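Local coordinates for flagellar pocket-related cytoskeletal protein (Trypanosoma brucei, PDB 6SJQ) that belongs to the trypanosome flagellar pocket collar and has an N-terminal ubiquitin-fold domain, the part given here, with a long structured loop for protein binding, at residues L48-P51 / D52-S56; P94-E97 / W98-E101. One frame throughout, in Å; residues are numbered along the deposited sequence. Where two conformers were deposited one is given.

Contact 1 (48-56) and contact 2 (94-101) are two tight local turns on the surface of the domain, the first where the chain leaves helix 31-49, the second after strand 87-92. Their centres lie about 14 Å apart, yet they touch through Trp98: its CZ2 is 3.7 Å from Pro55 CD, and its NE1 packs 3.8 Å from Val54 CG1. His57 ties them further, since its ring stacks on Trp98 while its two nitrogens are hydrogen-bonded to Pro55 O and to His99 NE2. Phe15 is shared as well, meeting Pro51 of the first turn and His99 of the second.

Contact 1: residues L48-P51 / D52-S56; sequences LRRP and DNVPS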
ATOM      1  N   LEU A  48     -12.920  -3.349  -6.335  1.00 13.08           N
ATOM      2  CA  LEU A  48     -13.859  -2.235  -6.403  1.00 11.70           C
ATOM      3  C   LEU A  48     -13.715  -1.455  -7.709  1.00 15.41           C
ATOM      4  O   LEU A  48     -14.719  -1.089  -8.335  1.00 14.93           O
ATOM      5  CB  LEU A  48     -13.588  -1.280  -5.239  1.00 13.92           C
ATOM      6  CG  LEU A  48     -14.396   0.011  -5.338  1.00 17.75           C
ATOM      7  CD1 LEU A  48     -15.892  -0.284  -5.222  1.00 24.10           C
ATOM      8  CD2 LEU A  48     -13.953   0.975  -4.283  1.00 14.90           C
ATOM      9  N   ARG A  49     -12.474  -1.205  -8.120  1.00 10.86           N
ATOM     10  CA  ARG A  49     -12.190  -0.321  -9.270  1.00 11.96           C
ATOM     11  C   ARG A  49     -12.158  -1.038 -10.626  1.00 18.56           C
ATOM     12  O   ARG A  49     -12.142  -0.395 -11.681  1.00 17.41           O
ATOM     13  CB  ARG A  49     -10.838   0.408  -9.076  1.00 12.52           C
ATOM     14  CG  ARG A  49     -10.668   1.191  -7.789  1.00 14.61           C
ATOM     15  CD  ARG A  49     -11.580   2.385  -7.727  1.00 16.95           C
ATOM     16  NE  ARG A  49     -11.457   3.080  -6.448  1.00 16.72           N
ATOM     17  CZ  ARG A  49     -12.276   4.050  -6.035  1.00 16.54           C
ATOM     18  NH1 ARG A  49     -13.287   4.441  -6.805  1.00 13.65           N
ATOM     19  NH2 ARG A  49     -12.084   4.624  -4.848  1.00 18.01           N
ATOM     20  N   ARG A  50     -12.115  -2.367 -10.601  1.00 14.99           N
ATOM     21  CA  ARG A  50     -11.900  -3.158 -11.805  1.00 15.87           C
ATOM     22  C   ARG A  50     -12.889  -2.789 -12.895  1.00 17.49           C
ATOM     23  O   ARG A  50     -14.088  -2.902 -12.689  1.00 17.25           O
ATOM     24  CB  ARG A  50     -12.082  -4.635 -11.493  1.00 16.47           C
ATOM     25  CG  ARG A  50     -11.616  -5.551 -12.598  1.00 20.33           C
ATOM     26  CD  ARG A  50     -11.697  -7.021 -12.173  1.00 24.20           C
ATOM     27  NE  ARG A  50     -13.004  -7.376 -11.625  1.00 26.21           N
ATOM     28  CZ  ARG A  50     -14.078  -7.665 -12.357  1.00 32.35           C
ATOM     29  NH1 ARG A  50     -14.020  -7.630 -13.683  1.00 38.12           N
ATOM     30  NH2 ARG A  50     -15.219  -7.979 -11.760  1.00 41.44           N
ATOM     31  N   PRO A  51     -12.374  -2.355 -14.048  1.00 16.56           N
ATOM     32  CA  PRO A  51     -13.203  -2.047 -15.218  1.00 29.50           C
ATOM     33  C   PRO A  51     -13.832  -3.352 -15.720  1.00 32.01           C
ATOM     34  O   PRO A  51     -13.186  -4.387 -15.590  1.00 22.96           O
ATOM     35  CB  PRO A  51     -12.182  -1.538 -16.240  1.00 23.81           C
ATOM     36  CG  PRO A  51     -10.897  -1.338 -15.505  1.00 26.97           C
ATOM     37  CD  PRO A  51     -10.936  -2.247 -14.333  1.00 19.15           C
ATOM     38  N   ASP A  52     -15.041  -3.341 -16.281  1.00 33.62           N
ATOM     39  CA  ASP A  52     -15.646  -4.634 -16.616  1.00 30.40           C
ATOM     40  C   ASP A  52     -14.933  -5.352 -17.765  1.00 39.53           C
ATOM     41  O   ASP A  52     -15.249  -6.500 -18.078  1.00 47.51           O
ATOM     42  CB  ASP A  52     -17.169  -4.558 -16.817  1.00 59.35           C
ATOM     43  CG  ASP A  52     -17.582  -3.639 -17.950  1.00 54.23           C
ATOM     44  OD1 ASP A  52     -16.756  -3.356 -18.846  1.00 51.47           O
ATOM     45  OD2 ASP A  52     -18.757  -3.208 -17.949  1.00 69.07           O
ATOM     46  N   ASN A  53     -13.955  -4.678 -18.367  1.00 21.92           N
ATOM     47  CA  ASN A  53     -13.082  -5.314 -19.364  1.00 23.97           C
ATOM     48  C   ASN A  53     -11.726  -5.823 -18.839  1.00 41.60           C
ATOM     49  O   ASN A  53     -10.800  -6.081 -19.616  1.00 31.91           O
ATOM     50  CB  ASN A  53     -12.878  -4.376 -20.562  1.00 35.21           C
ATOM     51  CG  ASN A  53     -12.698  -2.922 -20.150  1.00 40.90           C
ATOM     52  OD1 ASN A  53     -13.093  -2.521 -19.057  1.00 40.74           O
ATOM     53  ND2 ASN A  53     -12.118  -2.117 -21.044  1.00 24.59           N
ATOM     54  N   VAL A  54     -11.605  -5.971 -17.522  1.00 29.02           N
ATOM     55  CA  VAL A  54     -10.364  -6.452 -16.916  1.00 20.86           C
ATOM     56  C   VAL A  54     -10.702  -7.665 -16.054  1.00 17.08           C
ATOM     57  O   VAL A  54     -11.668  -7.627 -15.287  1.00 18.64           O
ATOM     58  CB  VAL A  54      -9.708  -5.344 -16.057  1.00 16.01           C
ATOM     59  CG1 VAL A  54      -8.659  -5.918 -15.094  1.00 18.28           C
ATOM     60  CG2 VAL A  54      -9.079  -4.283 -16.946  1.00 25.70           C
ATOM     61  N   PRO A  55      -9.929  -8.754 -16.203  1.00 21.81           N
ATOM     62  CA  PRO A  55     -10.168  -9.977 -15.433  1.00 22.66           C
ATOM     63  C   PRO A  55      -9.837  -9.751 -13.968  1.00 23.32           C
ATOM     64  O   PRO A  55      -8.973  -8.930 -13.644  1.00 21.51           O
ATOM     65  CB  PRO A  55      -9.159 -10.972 -16.021  1.00 21.55           C
ATOM     66  CG  PRO A  55      -8.663 -10.352 -17.297  1.00 30.67           C
ATOM     67  CD  PRO A  55      -8.765  -8.882 -17.091  1.00 22.20           C
ATOM     68  N   SER A  56     -10.508 -10.483 -13.096  1.00 21.35           N
ATOM     69  CA  SER A  56     -10.291 -10.369 -11.663  0.70 20.50           C
ATOM     70  C   SER A  56      -8.856 -10.749 -11.290  1.00 22.44           C
ATOM     71  O   SER A  56      -8.280 -11.683 -11.841  1.00 17.98           O
ATOM     72  CB  SER A  56     -11.282 -11.265 -10.919  0.70 26.35           C
ATOM     73  OG  SER A  56     -12.616 -10.922 -11.246  0.70 39.21           O
TER
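Arg50 is the first residue beyond helix 31-49 to leave helical geometry, and its side chain reaches across to the carbonyl of Val54, on the far arm of the turn. Arg50 NH1 donates to Val54 O over 2.8 Å with an N-H...O angle of 156°. The oxygen lies at the edge of the guanidinium, close to its plane, and the nitrogen sits almost on the extension of the Val54 C=O bond. With CG anti to the backbone N (chi1 -168°), the chain starts out extended. A bend at chi3 (51°) then folds the guanidinium over toward the carbonyl. On the way the aliphatic part brushes the far arm of the turn: Arg50 CG lies 3.9 Å from Val54 CG1, and Arg50 CD comes within 3.6 Å of Pro55 O.

Pro51 opens a type I beta turn that ends at Val54 and reverses the chain after the single helix of the ubiquitin fold, at the start of the loop leading to strand 63-68. The turn is closed by Val54 N, which donates to Pro51 O over 3.0 Å from well above the carbonyl plane. Outside this backbone bond, the pyrrolidine ring and the valine pack obliquely, Pro51 CG lying 3.7 Å from Val54 CG2 and Pro51 CD 3.8 Å from Val54 CB. At the outer corner Asn53 turns its side-chain amide oxygen back, OD1 lying 3.1 Å from Pro51 CB.

Contact 2: residues P94-E97 / W98-E101; sequences PPNE and WHKE
Asn96 reaches forward along the chain, and its OD1 receives two backbone N-H groups, from Trp98 N at 3.1 Å and from His99 N at 2.8 Å. Both donors approach from the same face of the amide plane, tilted out of it, and the Trp98 bond closes an Asx turn. A third bond fixes the amide's rotation: Asn96 ND2 donates to Pro94 O over 2.9 Å, nearly straight at 172° and within the amide plane. One side chain is thus bonded both backward and forward in sequence. Close packing continues at Glu97, whose CB sits 3.8 Å above the centre of the Trp98 five-membered ring in a CH-pi contact, while its carboxylate runs on beyond the rim beside CZ2, Glu97 OE2 3.7 Å from Trp98 CZ2, its plane inclined 30° to the indole.

The looser, solvent part consists of a water joining Asn96 ND2 to His99 O and a weak bond from Lys100 NZ to Glu97 O.

Following strand 87-92, the turn plants buried His99 between Phe15, in the hairpin linking strands 6-14 and 17-25, and His57, between helix 31-49 and strand 63-68; Glu101 returns to Tyr90 and Phe92 of strand 87-92.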
ATOM      1  N   PRO A  94       5.077  -6.928  -9.008  1.00 16.19           N
ATOM      2  CA  PRO A  94       5.867  -7.391 -10.160  1.00 21.36           C
ATOM      3  C   PRO A  94       5.228  -6.838 -11.421  1.00 22.98           C
ATOM      4  O   PRO A  94       4.049  -6.500 -11.380  1.00 21.82           O
ATOM      5  CB  PRO A  94       5.681  -8.915 -10.128  1.00 28.29           C
ATOM      6  CG  PRO A  94       5.269  -9.235  -8.722  1.00 26.33           C
ATOM      7  CD  PRO A  94       4.480  -8.042  -8.252  1.00 21.12           C
ATOM      8  N   PRO A  95       5.987  -6.727 -12.529  1.00 22.37           N
ATOM      9  CA  PRO A  95       5.422  -6.224 -13.790  1.00 23.00           C
ATOM     10  C   PRO A  95       4.116  -6.930 -14.192  1.00 19.29           C
ATOM     11  O   PRO A  95       4.014  -8.153 -14.100  1.00 26.48           O
ATOM     12  CB  PRO A  95       6.527  -6.539 -14.810  1.00 30.52           C
ATOM     13  CG  PRO A  95       7.795  -6.427 -14.012  1.00 26.63           C
ATOM     14  CD  PRO A  95       7.439  -6.970 -12.627  1.00 20.59           C
ATOM     15  N   ASN A  96       3.127  -6.151 -14.617  1.00 27.47           N
ATOM     16  CA  ASN A  96       1.807  -6.676 -14.945  1.00 33.06           C
ATOM     17  C   ASN A  96       1.110  -5.730 -15.916  1.00 27.40           C
ATOM     18  O   ASN A  96       1.569  -4.599 -16.111  1.00 29.11           O
ATOM     19  CB  ASN A  96       0.976  -6.819 -13.665  1.00 23.62           C
ATOM     20  CG  ASN A  96       0.699  -5.485 -13.014  1.00 25.63           C
ATOM     21  OD1 ASN A  96      -0.317  -4.838 -13.302  1.00 21.28           O
ATOM     22  ND2 ASN A  96       1.620  -5.046 -12.150  1.00 20.56           N
ATOM     23  N   GLU A  97      -0.023  -6.167 -16.472  1.00 28.92           N
ATOM     24  CA  GLU A  97      -0.719  -5.460 -17.554  1.00 27.86           C
ATOM     25  C   GLU A  97      -1.503  -4.216 -17.149  1.00 36.00           C
ATOM     26  O   GLU A  97      -1.805  -3.363 -17.989  1.00 31.87           O
ATOM     27  CB  GLU A  97      -1.746  -6.397 -18.214  1.00 33.16           C
ATOM     28  CG  GLU A  97      -1.254  -7.776 -18.634  1.00 53.44           C
ATOM     29  CD  GLU A  97      -2.400  -8.666 -19.113  1.00 58.46           C
ATOM     30  OE1 GLU A  97      -3.229  -8.202 -19.931  1.00 55.28           O
ATOM     31  OE2 GLU A  97      -2.483  -9.829 -18.660  1.00 61.22           O
ATOM     32  N   TRP A  98      -1.892  -4.134 -15.881  1.00 30.04           N
ATOM     33  CA  TRP A  98      -2.916  -3.168 -15.499  1.00 18.75           C
ATOM     34  C   TRP A  98      -2.427  -2.053 -14.621  1.00 18.08           C
ATOM     35  O   TRP A  98      -3.029  -0.983 -14.607  1.00 25.94           O
ATOM     36  CB  TRP A  98      -4.084  -3.884 -14.816  1.00 23.34           C
ATOM     37  CG  TRP A  98      -4.589  -4.998 -15.640  1.00 23.09           C
ATOM     38  CD1 TRP A  98      -5.230  -4.899 -16.842  1.00 27.36           C
ATOM     39  CD2 TRP A  98      -4.482  -6.389 -15.352  1.00 21.26           C
ATOM     40  NE1 TRP A  98      -5.534  -6.147 -17.313  1.00 24.40           N
ATOM     41  CE2 TRP A  98      -5.085  -7.086 -16.415  1.00 21.72           C
ATOM     42  CE3 TRP A  98      -3.931  -7.122 -14.295  1.00 28.46           C
ATOM     43  CZ2 TRP A  98      -5.165  -8.475 -16.452  1.00 24.09           C
ATOM     44  CZ3 TRP A  98      -4.010  -8.497 -14.329  1.00 24.74           C
ATOM     45  CH2 TRP A  98      -4.621  -9.162 -15.401  1.00 35.81           C
ATOM     46  N   HIS A  99      -1.343  -2.295 -13.888  1.00 22.30           N
ATOM     47  CA  HIS A  99      -0.893  -1.344 -12.882  1.00 26.25           C
ATOM     48  C   HIS A  99       0.551  -0.957 -13.111  1.00 23.77           C
ATOM     49  O   HIS A  99       1.455  -1.778 -12.942  1.00 29.24           O
ATOM     50  CB  HIS A  99      -1.062  -1.938 -11.479  1.00 19.85           C
ATOM     51  CG  HIS A  99      -2.418  -2.539 -11.256  1.00 20.80           C
ATOM     52  ND1 HIS A  99      -3.553  -1.777 -11.125  1.00 17.29           N
ATOM     53  CD2 HIS A  99      -2.816  -3.833 -11.190  1.00 12.77           C
ATOM     54  CE1 HIS A  99      -4.603  -2.573 -10.980  1.00 14.43           C
ATOM     55  NE2 HIS A  99      -4.180  -3.820 -11.004  1.00 14.09           N
ATOM     56  N   LYS A 100       0.766   0.293 -13.503  1.00 29.80           N
ATOM     57  CA  LYS A 100       2.119   0.764 -13.741  1.00 33.92           C
ATOM     58  C   LYS A 100       2.434   1.977 -12.882  1.00 40.81           C
ATOM     59  O   LYS A 100       1.535   2.730 -12.482  1.00 34.98           O
ATOM     60  CB  LYS A 100       2.367   1.046 -15.230  1.00 45.18           C
ATOM     61  CG  LYS A 100       1.169   1.573 -16.003  1.00 47.62           C
ATOM     62  CD  LYS A 100       0.440   0.453 -16.737  1.00 56.19           C
ATOM     63  CE  LYS A 100      -0.567   1.021 -17.747  1.00 56.24           C
ATOM     64  NZ  LYS A 100      -1.528  -0.005 -18.265  1.00 47.24           N
ATOM     65  N   GLU A 101       3.718   2.134 -12.582  1.00 40.58           N
ATOM     66  CA  GLU A 101       4.184   3.208 -11.731  1.00 32.48           C
ATOM     67  C   GLU A 101       3.939   4.559 -12.380  1.00 36.91           C
ATOM     68  O   GLU A 101       3.970   4.691 -13.607  1.00 39.59           O
ATOM     69  CB  GLU A 101       5.672   3.029 -11.416  1.00 32.91           C
ATOM     70  CG  GLU A 101       5.987   1.806 -10.555  1.00 37.48           C
ATOM     71  CD  GLU A 101       5.969   0.497 -11.338  1.00 52.40           C
ATOM     72  OE1 GLU A 101       5.666   0.521 -12.553  1.00 58.86           O
ATOM     73  OE2 GLU A 101       6.256  -0.561 -10.735  1.00 56.81           O
TER
HETATM   74  O   HOH W   1       2.225  -2.323 -10.561  1.00 31.63           O
HETATM   75  O   HOH W   2       3.731  -2.812 -14.045  1.00 33.27           O